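PDB 1K32: tricorn protease, which degrades peptides as a hexameric serine protease whose beta propellers probably help to gate the entry of substrates, consistent with a role downstream of the proteasome. Local coordinates for residues Tyr217-Ile228 and His241-Leu252; His156-Val165 and Ser208-Ile216. All blocks are in the same frame, centred on the assembly; numbering follows the deposited sequence.

Contact 1. Residues Tyr217-Ile228 and His241-Leu252; sequences YFITDIDGFGQI and HTSFTDYYPRHL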
loop_
_atom_site.group_PDB
_atom_site.type_symbol
_atom_site.label_atom_id
_atom_site.label_comp_id
_atom_site.label_asym_id
_atom_site.label_seq_id
_atom_site.Cartn_x
_atom_site.Cartn_y
_atom_site.Cartn_z
ATOM N N TYR A 217 -11.480 -78.358 -22.372
ATOM C CA TYR A 217 -10.058 -78.156 -22.591
ATOM C C TYR A 217 -9.631 -76.879 -21.877
ATOM O O TYR A 217 -10.399 -75.907 -21.783
ATOM C CB TYR A 217 -9.743 -78.076 -24.082
ATOM C CG TYR A 217 -9.926 -79.396 -24.794
ATOM C CD1 TYR A 217 -11.203 -79.891 -25.078
ATOM C CD2 TYR A 217 -8.823 -80.164 -25.159
ATOM C CE1 TYR A 217 -11.371 -81.116 -25.709
ATOM C CE2 TYR A 217 -8.973 -81.384 -25.784
ATOM C CZ TYR A 217 -10.245 -81.861 -26.059
ATOM O OH TYR A 217 -10.379 -83.083 -26.678
ATOM N N PHE A 218 -8.407 -76.888 -21.356
ATOM C CA PHE A 218 -7.896 -75.744 -20.620
ATOM C C PHE A 218 -6.383 -75.781 -20.519
ATOM O O PHE A 218 -5.730 -76.732 -20.973
ATOM C CB PHE A 218 -8.509 -75.713 -19.212
ATOM C CG PHE A 218 -8.297 -76.980 -18.430
ATOM C CD1 PHE A 218 -7.100 -77.215 -17.764
ATOM C CD2 PHE A 218 -9.295 -77.954 -18.379
ATOM C CE1 PHE A 218 -6.897 -78.413 -17.056
ATOM C CE2 PHE A 218 -9.106 -79.145 -17.678
ATOM C CZ PHE A 218 -7.899 -79.377 -17.014
ATOM N N ILE A 219 -5.829 -74.757 -19.887
ATOM C CA ILE A 219 -4.392 -74.664 -19.736
ATOM C C ILE A 219 -3.937 -74.658 -18.284
ATOM O O ILE A 219 -4.571 -74.033 -17.423
ATOM C CB ILE A 219 -3.861 -73.381 -20.418
ATOM C CG1 ILE A 219 -4.113 -73.449 -21.928
ATOM C CG2 ILE A 219 -2.369 -73.193 -20.102
ATOM C CD1 ILE A 219 -3.827 -72.150 -22.654
ATOM N N THR A 220 -2.841 -75.372 -18.009
ATOM C CA THR A 220 -2.258 -75.386 -16.667
ATOM C C THR A 220 -0.813 -75.854 -16.724
ATOM O O THR A 220 -0.393 -76.464 -17.698
ATOM C CB THR A 220 -3.055 -76.257 -15.674
ATOM O OG1 THR A 220 -2.603 -75.975 -14.343
ATOM C CG2 THR A 220 -2.872 -77.727 -15.963
ATOM N N ASP A 221 -0.041 -75.552 -15.694
ATOM C CA ASP A 221 1.360 -75.949 -15.695
ATOM C C ASP A 221 1.681 -76.925 -14.568
ATOM O O ASP A 221 2.771 -76.899 -13.993
ATOM C CB ASP A 221 2.257 -74.706 -15.610
ATOM C CG ASP A 221 1.993 -73.871 -14.365
ATOM O OD1 ASP A 221 2.536 -72.749 -14.273
ATOM O OD2 ASP A 221 1.250 -74.332 -13.474
ATOM N N ILE A 222 0.733 -77.810 -14.280
ATOM C CA ILE A 222 0.918 -78.778 -13.211
ATOM C C ILE A 222 2.144 -79.666 -13.404
ATOM O O ILE A 222 2.658 -80.225 -12.440
ATOM C CB ILE A 222 -0.316 -79.671 -13.053
ATOM C CG1 ILE A 222 -0.167 -80.523 -11.791
ATOM C CG2 ILE A 222 -0.491 -80.529 -14.298
ATOM C CD1 ILE A 222 -1.428 -81.199 -11.348
ATOM N N ASP A 223 2.617 -79.791 -14.639
ATOM C CA ASP A 223 3.784 -80.617 -14.915
ATOM C C ASP A 223 5.065 -79.796 -15.093
ATOM O O ASP A 223 6.091 -80.314 -15.530
ATOM C CB ASP A 223 3.510 -81.504 -16.142
ATOM C CG ASP A 223 2.467 -82.599 -15.855
ATOM O OD1 ASP A 223 1.749 -83.026 -16.783
ATOM O OD2 ASP A 223 2.371 -83.041 -14.689
ATOM N N GLY A 224 5.007 -78.514 -14.753
ATOM C CA GLY A 224 6.188 -77.676 -14.861
ATOM C C GLY A 224 6.203 -76.635 -15.963
ATOM O O GLY A 224 7.037 -75.732 -15.952
ATOM N N PHE A 225 5.285 -76.744 -16.911
ATOM C CA PHE A 225 5.228 -75.804 -18.024
ATOM C C PHE A 225 3.788 -75.765 -18.526
ATOM O O PHE A 225 3.067 -76.751 -18.401
ATOM C CB PHE A 225 6.149 -76.289 -19.147
ATOM C CG PHE A 225 6.591 -75.208 -20.091
ATOM C CD1 PHE A 225 7.749 -74.481 -19.839
ATOM C CD2 PHE A 225 5.860 -74.928 -21.236
ATOM C CE1 PHE A 225 8.183 -73.482 -20.722
ATOM C CE2 PHE A 225 6.278 -73.933 -22.129
ATOM C CZ PHE A 225 7.445 -73.207 -21.874
ATOM N N GLY A 226 3.371 -74.630 -19.087
ATOM C CA GLY A 226 2.012 -74.532 -19.585
ATOM C C GLY A 226 1.747 -75.509 -20.715
ATOM O O GLY A 226 2.518 -75.604 -21.662
ATOM N N GLN A 227 0.657 -76.253 -20.609
ATOM C CA GLN A 227 0.280 -77.209 -21.644
ATOM C C GLN A 227 -1.240 -77.243 -21.722
ATOM O O GLN A 227 -1.930 -76.751 -20.823
ATOM C CB GLN A 227 0.770 -78.623 -21.303
ATOM C CG GLN A 227 2.234 -78.719 -20.871
ATOM C CD GLN A 227 3.212 -78.495 -22.006
ATOM O OE1 GLN A 227 4.419 -78.408 -21.783
ATOM N NE2 GLN A 227 2.704 -78.419 -23.224
ATOM N N ILE A 228 -1.753 -77.828 -22.794
ATOM C CA ILE A 228 -3.185 -77.972 -22.959
ATOM C C ILE A 228 -3.581 -79.333 -22.394
ATOM O O ILE A 228 -2.969 -80.346 -22.720
ATOM C CB ILE A 228 -3.583 -77.901 -24.450
ATOM C CG1 ILE A 228 -3.131 -76.561 -25.032
ATOM C CG2 ILE A 228 -5.099 -78.068 -24.605
ATOM C CD1 ILE A 228 -3.484 -76.389 -26.495
ATOM N N HIS A 241 -2.411 -82.909 -23.684
ATOM C CA HIS A 241 -2.303 -82.883 -25.140
ATOM C C HIS A 241 -1.122 -82.192 -25.806
ATOM O O HIS A 241 -1.003 -82.247 -27.027
ATOM C CB HIS A 241 -3.581 -82.304 -25.746
ATOM C CG HIS A 241 -4.818 -83.022 -25.325
ATOM N ND1 HIS A 241 -5.544 -82.659 -24.212
ATOM C CD2 HIS A 241 -5.440 -84.107 -25.842
ATOM C CE1 HIS A 241 -6.559 -83.490 -24.062
ATOM N NE2 HIS A 241 -6.519 -84.379 -25.037
ATOM N N THR A 242 -0.259 -81.542 -25.034
ATOM C CA THR A 242 0.885 -80.850 -25.616
ATOM C C THR A 242 2.123 -81.005 -24.767
ATOM O O THR A 242 2.037 -81.313 -23.583
ATOM C CB THR A 242 0.623 -79.338 -25.757
ATOM O OG1 THR A 242 0.422 -78.763 -24.456
ATOM C CG2 THR A 242 -0.608 -79.090 -26.629
ATOM N N SER A 243 3.277 -80.768 -25.381
ATOM C CA SER A 243 4.561 -80.858 -24.694
ATOM C C SER A 243 5.460 -79.687 -25.077
ATOM O O SER A 243 6.613 -79.876 -25.445
ATOM C CB SER A 243 5.259 -82.178 -25.042
ATOM O OG SER A 243 4.596 -83.275 -24.450
ATOM N N PHE A 244 4.927 -78.474 -24.988
ATOM C CA PHE A 244 5.689 -77.281 -25.328
ATOM C C PHE A 244 6.858 -77.057 -24.360
ATOM O O PHE A 244 6.781 -77.424 -23.191
ATOM C CB PHE A 244 4.788 -76.044 -25.281
ATOM C CG PHE A 244 3.566 -76.135 -26.147
ATOM C CD1 PHE A 244 2.298 -75.954 -25.596
ATOM C CD2 PHE A 244 3.677 -76.348 -27.517
ATOM C CE1 PHE A 244 1.159 -75.982 -26.399
ATOM C CE2 PHE A 244 2.546 -76.375 -28.328
ATOM C CZ PHE A 244 1.284 -76.190 -27.765
ATOM N N THR A 245 7.931 -76.444 -24.854
ATOM C CA THR A 245 9.085 -76.130 -24.015
ATOM C C THR A 245 9.605 -74.715 -24.280
ATOM O O THR A 245 10.408 -74.193 -23.506
ATOM C CB THR A 245 10.259 -77.116 -24.240
ATOM O OG1 THR A 245 10.648 -77.079 -25.612
ATOM C CG2 THR A 245 9.863 -78.537 -23.855
ATOM N N ASP A 246 9.148 -74.088 -25.364
ATOM C CA ASP A 246 9.604 -72.736 -25.697
ATOM C C ASP A 246 8.879 -71.599 -24.966
ATOM O O ASP A 246 9.510 -70.838 -24.226
ATOM C CB ASP A 246 9.557 -72.505 -27.216
ATOM C CG ASP A 246 8.189 -72.771 -27.829
ATOM O OD1 ASP A 246 8.091 -72.614 -29.061
ATOM O OD2 ASP A 246 7.226 -73.131 -27.115
ATOM N N TYR A 247 7.570 -71.475 -25.187
ATOM C CA TYR A 247 6.762 -70.451 -24.524
ATOM C C TYR A 247 5.435 -71.054 -24.090
ATOM O O TYR A 247 4.950 -72.002 -24.703
ATOM C CB TYR A 247 6.497 -69.260 -25.450
ATOM C CG TYR A 247 7.741 -68.636 -26.045
ATOM C CD1 TYR A 247 8.227 -69.042 -27.289
ATOM C CD2 TYR A 247 8.428 -67.627 -25.372
ATOM C CE1 TYR A 247 9.371 -68.447 -27.856
ATOM C CE2 TYR A 247 9.571 -67.029 -25.925
ATOM C CZ TYR A 247 10.032 -67.442 -27.166
ATOM O OH TYR A 247 11.129 -66.832 -27.727
ATOM N N TYR A 248 4.866 -70.508 -23.020
ATOM C CA TYR A 248 3.586 -70.975 -22.491
ATOM C C TYR A 248 2.440 -70.677 -23.454
ATOM O O TYR A 248 2.408 -69.615 -24.076
ATOM C CB TYR A 248 3.261 -70.289 -21.161
ATOM C CG TYR A 248 3.910 -70.876 -19.934
ATOM C CD1 TYR A 248 5.279 -71.131 -19.893
ATOM C CD2 TYR A 248 3.153 -71.148 -18.796
ATOM C CE1 TYR A 248 5.879 -71.646 -18.742
ATOM C CE2 TYR A 248 3.737 -71.658 -17.643
ATOM C CZ TYR A 248 5.100 -71.907 -17.622
ATOM O OH TYR A 248 5.669 -72.420 -16.478
ATOM N N PRO A 249 1.502 -71.622 -23.603
ATOM C CA PRO A 249 0.352 -71.425 -24.489
ATOM C C PRO A 249 -0.617 -70.497 -23.739
ATOM O O PRO A 249 -0.648 -70.484 -22.503
ATOM C CB PRO A 249 -0.197 -72.841 -24.655
ATOM C CG PRO A 249 0.043 -73.436 -23.286
ATOM C CD PRO A 249 1.476 -72.969 -22.999
ATOM N N ARG A 250 -1.401 -69.719 -24.474
ATOM C CA ARG A 250 -2.325 -68.794 -23.826
ATOM C C ARG A 250 -3.598 -68.569 -24.610
ATOM O O ARG A 250 -3.631 -68.706 -25.838
ATOM C CB ARG A 250 -1.696 -67.396 -23.677
ATOM C CG ARG A 250 -0.412 -67.293 -22.894
ATOM C CD ARG A 250 -0.623 -67.580 -21.421
ATOM N NE ARG A 250 0.657 -67.556 -20.734
ATOM C CZ ARG A 250 0.849 -67.958 -19.488
ATOM N NH1 ARG A 250 2.066 -67.892 -18.967
ATOM N NH2 ARG A 250 -0.170 -68.427 -18.774
ATOM N N HIS A 251 -4.645 -68.207 -23.875
ATOM C CA HIS A 251 -5.887 -67.812 -24.507
ATOM C C HIS A 251 -6.548 -68.831 -25.433
ATOM O O HIS A 251 -6.665 -68.574 -26.621
ATOM C CB HIS A 251 -5.577 -66.529 -25.292
ATOM C CG HIS A 251 -6.758 -65.638 -25.528
ATOM N ND1 HIS A 251 -7.231 -64.762 -24.575
ATOM C CD2 HIS A 251 -7.510 -65.435 -26.635
ATOM C CE1 HIS A 251 -8.221 -64.053 -25.088
ATOM N NE2 HIS A 251 -8.410 -64.442 -26.336
ATOM N N LEU A 252 -6.969 -69.982 -24.916
ATOM C CA LEU A 252 -7.658 -70.966 -25.761
ATOM C C LEU A 252 -9.046 -70.444 -26.153
ATOM O O LEU A 252 -9.718 -69.795 -25.363
ATOM C CB LEU A 252 -7.881 -72.289 -25.019
ATOM C CG LEU A 252 -6.702 -73.089 -24.486
ATOM C CD1 LEU A 252 -7.229 -74.428 -24.015
ATOM C CD2 LEU A 252 -5.643 -73.275 -25.569
#
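Phe225 throws its ring to the far side of its CB from the backbone N (chi1 -158°), while Tyr248 keeps its own ring beside its N, and these two settings bring the aromatic groups together. Tyr248 CE1 sits above the middle of the Phe225 ring, 3.5 Å from Phe225 CE1, with the planes inclined at 45°. Thr245 covers the opposite face of the phenyl ring through a CH-pi contact, its CA 4.1 Å from the Phe225 centroid, and the backbone of Asp246 and Tyr247 passes along the ring edge. The loop thus wraps one ring from several sides. The Tyr248 ring in turn lies over the peptide of Gly226, whose N is 3.3 Å from Tyr248 CE2; a side chain at Gly226 would run into this ring and Pro249. Asp221 OD1, which accepts a hydrogen bond from Gly178 N, borders the edge of the Tyr248 ring. With an alanine in place of Tyr248, Phe225 is likely to lose the cover of one face and gain freedom to turn, and a gap would probably be left over Gly226. Farther along, Thr242 OG1 accepts a nearly straight hydrogen bond of 2.9 Å from Ile228 N, and His241 N donates to Ile228 O at 2.8 Å. Leu252 packs against both strands of the 217-228 hairpin: its CG lies 3.5 Å from Ile219 CD1, and its CD2 reaches Ile228 CD1 at 3.9 Å. Strands 217-220 and 249-252, running at 148° to each other, belong to separate sheets that pack face against face. The arrangement is that of a beta propeller, in which the link from the outer strand of one blade to the inner strand of the next folds across the blade just completed.

Contact 2. Residues His156-Val165 and Ser208-Ile216; sequences HILFADGRRV and SPVIVGHRI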
loop_
_atom_site.group_PDB
_atom_site.type_symbol
_atom_site.label_atom_id
_atom_site.label_comp_id
_atom_site.label_asym_id
_atom_site.label_seq_id
_atom_site.Cartn_x
_atom_site.Cartn_y
_atom_site.Cartn_z
ATOM N N HIS A 156 -15.407 -67.195 -16.797
ATOM C CA HIS A 156 -15.966 -67.843 -17.971
ATOM C C HIS A 156 -17.229 -68.641 -17.658
ATOM O O HIS A 156 -17.388 -69.189 -16.565
ATOM C CB HIS A 156 -14.963 -68.816 -18.597
ATOM C CG HIS A 156 -13.676 -68.191 -19.031
ATOM N ND1 HIS A 156 -12.600 -68.035 -18.184
ATOM C CD2 HIS A 156 -13.281 -67.711 -20.235
ATOM C CE1 HIS A 156 -11.596 -67.490 -18.848
ATOM N NE2 HIS A 156 -11.983 -67.283 -20.094
ATOM N N ILE A 157 -18.132 -68.691 -18.631
ATOM C CA ILE A 157 -19.330 -69.491 -18.494
ATOM C C ILE A 157 -19.547 -70.188 -19.827
ATOM O O ILE A 157 -19.557 -69.552 -20.878
ATOM C CB ILE A 157 -20.600 -68.669 -18.135
ATOM C CG1 ILE A 157 -21.792 -69.626 -18.038
ATOM C CG2 ILE A 157 -20.882 -67.599 -19.193
ATOM C CD1 ILE A 157 -22.958 -69.088 -17.247
ATOM N N LEU A 158 -19.680 -71.507 -19.770
ATOM C CA LEU A 158 -19.910 -72.305 -20.952
ATOM C C LEU A 158 -21.215 -73.057 -20.733
ATOM O O LEU A 158 -21.681 -73.202 -19.603
ATOM C CB LEU A 158 -18.764 -73.292 -21.153
ATOM C CG LEU A 158 -17.354 -72.710 -21.031
ATOM C CD1 LEU A 158 -16.334 -73.838 -21.134
ATOM C CD2 LEU A 158 -17.126 -71.661 -22.116
ATOM N N PHE A 159 -21.810 -73.530 -21.817
ATOM C CA PHE A 159 -23.060 -74.260 -21.713
ATOM C C PHE A 159 -22.917 -75.577 -22.443
ATOM O O PHE A 159 -22.460 -75.620 -23.578
ATOM C CB PHE A 159 -24.211 -73.455 -22.317
ATOM C CG PHE A 159 -24.469 -72.150 -21.623
ATOM C CD1 PHE A 159 -23.588 -71.087 -21.764
ATOM C CD2 PHE A 159 -25.598 -71.987 -20.824
ATOM C CE1 PHE A 159 -23.825 -69.871 -21.119
ATOM C CE2 PHE A 159 -25.846 -70.784 -20.174
ATOM C CZ PHE A 159 -24.955 -69.718 -20.323
ATOM N N ALA A 160 -23.301 -76.652 -21.772
ATOM C CA ALA A 160 -23.221 -77.977 -22.353
ATOM C C ALA A 160 -24.463 -78.763 -21.972
ATOM O O ALA A 160 -24.827 -78.851 -20.797
ATOM C CB ALA A 160 -21.976 -78.693 -21.853
ATOM N N ASP A 161 -25.120 -79.327 -22.976
ATOM C CA ASP A 161 -26.317 -80.123 -22.743
ATOM C C ASP A 161 -27.281 -79.401 -21.805
ATOM O O ASP A 161 -27.917 -80.014 -20.953
ATOM C CB ASP A 161 -25.914 -81.472 -22.153
ATOM C CG ASP A 161 -24.832 -82.151 -22.967
ATOM O OD1 ASP A 161 -25.064 -82.381 -24.173
ATOM O OD2 ASP A 161 -23.753 -82.447 -22.408
ATOM N N GLY A 162 -27.374 -78.087 -21.967
ATOM C CA GLY A 162 -28.264 -77.310 -21.132
ATOM C C GLY A 162 -27.689 -76.847 -19.804
ATOM O O GLY A 162 -28.171 -75.861 -19.242
ATOM N N ARG A 163 -26.676 -77.528 -19.277
ATOM C CA ARG A 163 -26.134 -77.087 -17.997
ATOM C C ARG A 163 -24.989 -76.093 -18.093
ATOM O O ARG A 163 -24.168 -76.147 -19.009
ATOM C CB ARG A 163 -25.735 -78.280 -17.122
ATOM C CG ARG A 163 -25.121 -79.450 -17.839
ATOM C CD ARG A 163 -24.765 -80.522 -16.828
ATOM N NE ARG A 163 -23.995 -81.604 -17.425
ATOM C CZ ARG A 163 -23.255 -82.463 -16.734
ATOM N NH1 ARG A 163 -22.591 -83.416 -17.374
ATOM N NH2 ARG A 163 -23.167 -82.364 -15.411
ATOM N N ARG A 164 -24.953 -75.177 -17.130
ATOM C CA ARG A 164 -23.943 -74.134 -17.079
ATOM C C ARG A 164 -22.618 -74.621 -16.497
ATOM O O ARG A 164 -22.596 -75.328 -15.491
ATOM C CB ARG A 164 -24.457 -72.958 -16.244
ATOM C CG ARG A 164 -25.875 -72.488 -16.616
ATOM C CD ARG A 164 -26.185 -71.120 -16.013
ATOM N NE ARG A 164 -27.465 -71.056 -15.311
ATOM C CZ ARG A 164 -27.836 -71.908 -14.365
ATOM N NH1 ARG A 164 -29.008 -71.781 -13.765
ATOM N NH2 ARG A 164 -27.036 -72.904 -14.031
ATOM N N VAL A 165 -21.521 -74.243 -17.149
ATOM C CA VAL A 165 -20.174 -74.594 -16.691
ATOM C C VAL A 165 -19.540 -73.264 -16.286
ATOM O O VAL A 165 -19.495 -72.317 -17.072
ATOM C CB VAL A 165 -19.324 -75.248 -17.800
ATOM C CG1 VAL A 165 -17.978 -75.686 -17.219
ATOM C CG2 VAL A 165 -20.050 -76.452 -18.379
ATOM N N SER A 208 -8.345 -70.334 -19.239
ATOM C CA SER A 208 -8.946 -70.459 -20.568
ATOM C C SER A 208 -9.660 -71.759 -20.900
ATOM O O SER A 208 -9.296 -72.457 -21.852
ATOM C CB SER A 208 -7.881 -70.200 -21.629
ATOM O OG SER A 208 -7.304 -68.929 -21.417
ATOM N N PRO A 209 -10.700 -72.099 -20.131
ATOM C CA PRO A 209 -11.414 -73.339 -20.424
ATOM C C PRO A 209 -12.296 -73.232 -21.676
ATOM O O PRO A 209 -12.863 -72.186 -21.965
ATOM C CB PRO A 209 -12.222 -73.568 -19.154
ATOM C CG PRO A 209 -12.557 -72.126 -18.732
ATOM C CD PRO A 209 -11.217 -71.454 -18.909
ATOM N N VAL A 210 -12.366 -74.320 -22.435
ATOM C CA VAL A 210 -13.205 -74.394 -23.629
ATOM C C VAL A 210 -13.793 -75.791 -23.705
ATOM O O VAL A 210 -13.265 -76.732 -23.104
ATOM C CB VAL A 210 -12.423 -74.145 -24.940
ATOM C CG1 VAL A 210 -11.988 -72.691 -25.021
ATOM C CG2 VAL A 210 -11.234 -75.118 -25.034
ATOM N N ILE A 211 -14.881 -75.922 -24.454
ATOM C CA ILE A 211 -15.548 -77.203 -24.615
ATOM C C ILE A 211 -15.591 -77.651 -26.073
ATOM O O ILE A 211 -15.968 -76.897 -26.967
ATOM C CB ILE A 211 -16.994 -77.155 -24.069
ATOM C CG1 ILE A 211 -16.956 -77.102 -22.540
ATOM C CG2 ILE A 211 -17.789 -78.379 -24.545
ATOM C CD1 ILE A 211 -18.313 -76.908 -21.892
ATOM N N VAL A 212 -15.162 -78.884 -26.299
ATOM C CA VAL A 212 -15.178 -79.478 -27.629
ATOM C C VAL A 212 -15.765 -80.862 -27.424
ATOM O O VAL A 212 -15.222 -81.672 -26.669
ATOM C CB VAL A 212 -13.764 -79.584 -28.225
ATOM C CG1 VAL A 212 -13.831 -80.225 -29.608
ATOM C CG2 VAL A 212 -13.144 -78.192 -28.332
ATOM N N GLY A 213 -16.891 -81.121 -28.079
ATOM C CA GLY A 213 -17.548 -82.402 -27.908
ATOM C C GLY A 213 -18.045 -82.429 -26.477
ATOM O O GLY A 213 -18.853 -81.582 -26.081
ATOM N N HIS A 214 -17.570 -83.386 -25.690
ATOM C CA HIS A 214 -17.975 -83.453 -24.295
ATOM C C HIS A 214 -16.755 -83.467 -23.390
ATOM O O HIS A 214 -16.686 -84.212 -22.406
ATOM C CB HIS A 214 -18.862 -84.673 -24.047
ATOM C CG HIS A 214 -20.243 -84.517 -24.595
ATOM N ND1 HIS A 214 -20.502 -84.457 -25.945
ATOM C CD2 HIS A 214 -21.433 -84.338 -23.974
ATOM C CE1 HIS A 214 -21.793 -84.243 -26.136
ATOM N NE2 HIS A 214 -22.379 -84.167 -24.955
ATOM N N ARG A 215 -15.787 -82.629 -23.749
ATOM C CA ARG A 215 -14.558 -82.487 -22.982
ATOM C C ARG A 215 -14.253 -81.019 -22.763
ATOM O O ARG A 215 -14.472 -80.189 -23.642
ATOM C CB ARG A 215 -13.378 -83.139 -23.699
ATOM C CG ARG A 215 -13.458 -84.649 -23.769
ATOM C CD ARG A 215 -12.079 -85.268 -23.621
ATOM N NE ARG A 215 -12.131 -86.360 -22.656
ATOM C CZ ARG A 215 -11.252 -86.548 -21.681
ATOM N NH1 ARG A 215 -11.405 -87.571 -20.862
ATOM N NH2 ARG A 215 -10.227 -85.727 -21.520
ATOM N N ILE A 216 -13.757 -80.702 -21.579
ATOM C CA ILE A 216 -13.403 -79.332 -21.266
ATOM C C ILE A 216 -11.903 -79.226 -21.468
ATOM O O ILE A 216 -11.139 -79.947 -20.833
ATOM C CB ILE A 216 -13.719 -78.968 -19.788
ATOM C CG1 ILE A 216 -15.185 -79.250 -19.471
ATOM C CG2 ILE A 216 -13.406 -77.490 -19.536
ATOM C CD1 ILE A 216 -15.526 -79.117 -17.993
HETATM O O HOH W 1 -9.075 -67.000 -21.481
#
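Strands 156-160 and 208-212 are the inner strands of two successive beta-propeller blades; they run nearly parallel, 12° apart, with their axes 8.0 Å from each other, and meet through side chains rather than backbone bonds. Ile211 is the central group. Its CG1 lies beside its own backbone N (chi1 -72°), which carries the chain into the space between the blades. There it slides past Leu158 in the opposite sense, with Ile211 CG1 3.6 Å from Leu158 CD1. Ile211 CD1 also meets Val165 CG2 tip to tip at 3.9 Å and Ala160 CB at 4.1 Å, so one methyl group touches both strands of the 156-165 hairpin. At one end of the interface Pro209 CD rests over a face of the His156 ring, 4.0 Å from its centroid, in a CH-pi contact. The imidazole is held on both nitrogens: ND1 bonds to Thr170 OG1, while NE2 reaches a water 3.2 Å away that donates to Ser208 OG, itself bonded to Glu172. At the other, solvent-exposed end, the two hairpin turns approach, and His214 NE2 gives a weak hydrogen bond of 3.3 Å to Asp161 OD1, the carboxylate and ring planes only 20° apart. Strand 186-192 adds Ile187, against which Val165 and Pro209 both pack, and Ile216 touches Ile199 of strand 195-200. On the far side of strand 207-212, Val210 and Val212 lie against strand 249-254 of the following blade.

Overall arrangement
Read from the N terminus, the two contacts form a series rather than a nest. Contact 2 comes first: strands 156-160 and 163-168 open one four-stranded blade, and the chain completes that blade before 208-216 returns against it, closing a loop of 42 residues. Contact 1 begins at the very next residue, on the same strand 215-220, and closes a much shorter loop of 12 residues when 241-252 folds back and starts a further blade. Their centres are about 19 Å apart. The middle blade therefore faces one neighbour through contact 2 and the other through contact 1, with Leu252 packing on Ser208 where they meet, and three consecutive blades of the N-terminal propeller are tied together.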